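Local coordinates for carbon dioxide concentrating mechanism protein (Thermosynechococcus elongatus, PDB 4N8F) that assembles into pentamers that probably form the vertices of the carboxysome, the polyhedral shell compartment in which RuBisCO is sequestered, at the interface of chains A and B. Sequence-based numbering; all coordinates share one arbitrary frame. Chains: chain A/B, Carbon dioxide concentrating mechanism protein.

The interface of chains A and B. Residues chain A 1, 56; chain B 10, 24, 42-44, 74.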
ATOM      1  N   MET A   1      -9.411  -4.349  -6.010  1.00 33.95           N
ATOM      2  CA  MET A   1      -9.360  -3.647  -7.342  1.00 33.25           C
ATOM      3  C   MET A   1     -10.242  -2.392  -7.314  1.00 35.52           C
ATOM      4  O   MET A   1     -11.160  -2.270  -6.477  1.00 36.30           O
ATOM      5  CB  MET A   1      -9.860  -4.557  -8.473  1.00 32.99           C
ATOM      6  CG  MET A   1      -8.964  -5.765  -8.780  1.00 32.94           C
ATOM      7  SD  MET A   1      -9.135  -7.119  -7.571  1.00 32.49           S
ATOM      8  CE  MET A   1     -10.635  -7.906  -8.130  1.00 33.13           C
ATOM      9  N   LEU A  56     -11.370  -2.818 -14.478  1.00 35.44           N
ATOM     10  CA  LEU A  56     -10.870  -3.139 -13.161  1.00 33.93           C
ATOM     11  C   LEU A  56      -9.386  -2.994 -13.216  1.00 33.39           C
ATOM     12  O   LEU A  56      -8.738  -3.502 -14.109  1.00 31.71           O
ATOM     13  CB  LEU A  56     -11.211  -4.566 -12.750  1.00 35.06           C
ATOM     14  CG  LEU A  56     -12.693  -4.823 -12.533  1.00 38.61           C
ATOM     15  CD1 LEU A  56     -12.850  -6.289 -12.146  1.00 39.21           C
ATOM     16  CD2 LEU A  56     -13.260  -3.906 -11.450  1.00 39.68           C
TER
ATOM     17  N   VAL B  10     -19.640  -7.189 -10.251  1.00 46.36           N
ATOM     18  CA  VAL B  10     -19.056  -6.776 -11.523  1.00 46.10           C
ATOM     19  C   VAL B  10     -18.856  -8.014 -12.357  1.00 42.80           C
ATOM     20  O   VAL B  10     -18.463  -9.075 -11.844  1.00 44.25           O
ATOM     21  CB  VAL B  10     -17.693  -6.094 -11.330  1.00 45.50           C
ATOM     22  CG1 VAL B  10     -17.099  -5.668 -12.655  1.00 45.48           C
ATOM     23  CG2 VAL B  10     -17.844  -4.901 -10.406  1.00 48.19           C
ATOM     24  N   PHE B  24     -16.580 -11.305  -8.830  1.00 40.69           N
ATOM     25  CA  PHE B  24     -16.256  -9.975  -8.307  1.00 39.68           C
ATOM     26  C   PHE B  24     -17.425  -9.318  -7.543  1.00 40.30           C
ATOM     27  O   PHE B  24     -18.543  -9.127  -8.097  1.00 40.67           O
ATOM     28  CB  PHE B  24     -15.903  -9.062  -9.464  1.00 40.54           C
ATOM     29  CG  PHE B  24     -14.762  -9.565 -10.323  1.00 43.25           C
ATOM     30  CD1 PHE B  24     -13.486  -9.741  -9.783  1.00 44.40           C
ATOM     31  CD2 PHE B  24     -14.948  -9.801 -11.670  1.00 46.08           C
ATOM     32  CE1 PHE B  24     -12.427 -10.177 -10.567  1.00 43.69           C
ATOM     33  CE2 PHE B  24     -13.892 -10.222 -12.465  1.00 47.59           C
ATOM     34  CZ  PHE B  24     -12.624 -10.408 -11.917  1.00 45.47           C
ATOM     35  N   VAL B  42     -13.668  -3.349  -5.377  1.00 36.44           N
ATOM     36  CA  VAL B  42     -14.046  -4.560  -6.052  1.00 35.46           C
ATOM     37  C   VAL B  42     -13.072  -5.689  -5.634  1.00 34.79           C
ATOM     38  O   VAL B  42     -11.815  -5.589  -5.764  1.00 34.21           O
ATOM     39  CB  VAL B  42     -14.075  -4.339  -7.570  1.00 36.94           C
ATOM     40  CG1 VAL B  42     -14.448  -5.634  -8.302  1.00 37.57           C
ATOM     41  CG2 VAL B  42     -15.063  -3.228  -7.923  1.00 38.75           C
ATOM     42  N   ALA B  43     -13.664  -6.784  -5.173  1.00 34.24           N
ATOM     43  CA  ALA B  43     -12.909  -7.873  -4.588  1.00 33.68           C
ATOM     44  C   ALA B  43     -13.325  -9.218  -5.158  1.00 35.49           C
ATOM     45  O   ALA B  43     -14.508  -9.452  -5.519  1.00 35.20           O
ATOM     46  CB  ALA B  43     -13.074  -7.870  -3.080  1.00 33.16           C
ATOM     47  N   ALA B  44     -12.340 -10.104  -5.246  1.00 35.09           N
ATOM     48  CA  ALA B  44     -12.623 -11.494  -5.526  1.00 36.02           C
ATOM     49  C   ALA B  44     -13.378 -12.058  -4.346  1.00 34.97           C
ATOM     50  O   ALA B  44     -13.089 -11.730  -3.211  1.00 34.66           O
ATOM     51  CB  ALA B  44     -11.358 -12.289  -5.763  1.00 32.27           C
ATOM     52  N   ILE B  74      -5.100 -10.280  -8.872  1.00 29.44           N
ATOM     53  CA  ILE B  74      -6.033  -9.654  -8.004  1.00 27.45           C
ATOM     54  C   ILE B  74      -5.376  -9.048  -6.807  1.00 26.94           C
ATOM     55  O   ILE B  74      -4.413  -9.648  -6.258  1.00 26.53           O
ATOM     56  CB  ILE B  74      -7.124 -10.656  -7.574  1.00 28.10           C
ATOM     57  CG1 ILE B  74      -6.584 -11.900  -6.847  1.00 29.07           C
ATOM     58  CG2 ILE B  74      -7.933 -11.053  -8.788  1.00 29.16           C
ATOM     59  CD1 ILE B  74      -7.663 -12.863  -6.445  1.00 30.38           C
TER
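A:Met1 reaches into chain B with its CG beside its own backbone N (chi1 -67°), and bends at chi2 and chi3 curl the thioether toward B:Phe24 and B:Ile74. The same residue pairs through its backbone with B:Val42, in strand 39-45, by two hydrogen bonds. Its terminal amino nitrogen N donates to the carbonyl O of B:Val42 at 2.7 Å, lying in the carbonyl plane; in return, B:Val42 N donates to A:Met1 O at 2.9 Å, fairly straight at the hydrogen (162°) but tilted from the carbonyl plane. This reciprocal pairing ties the chain start of one subunit to the barrel of its neighbour in the CcmL homopentamer, which is likely to limit its movement. The methyl CE of A:Met1 meets B:Phe24 CD1 at 3.8 Å, lying just outside the CD1-CE1 rim and raised toward the face that A:Leu56 CD1 covers, while SD lies 4.0 Å from B:Ile74 CA. Replacing A:Met1 by alanine keeps the backbone atoms, but loss of the thioether is likely to open a gap between B:Phe24 and B:Ile74. A:Leu56, from strand 54-59, adds a forked contact: CD2 packs against B:Val42 CG1 at 3.8 Å, and its other branch addresses the aromatic ring. The evidence for a CH-pi contact is positional, since A:Leu56 CD1 stands over the centre of one face of B:Phe24, 3.9 Å from the ring centroid.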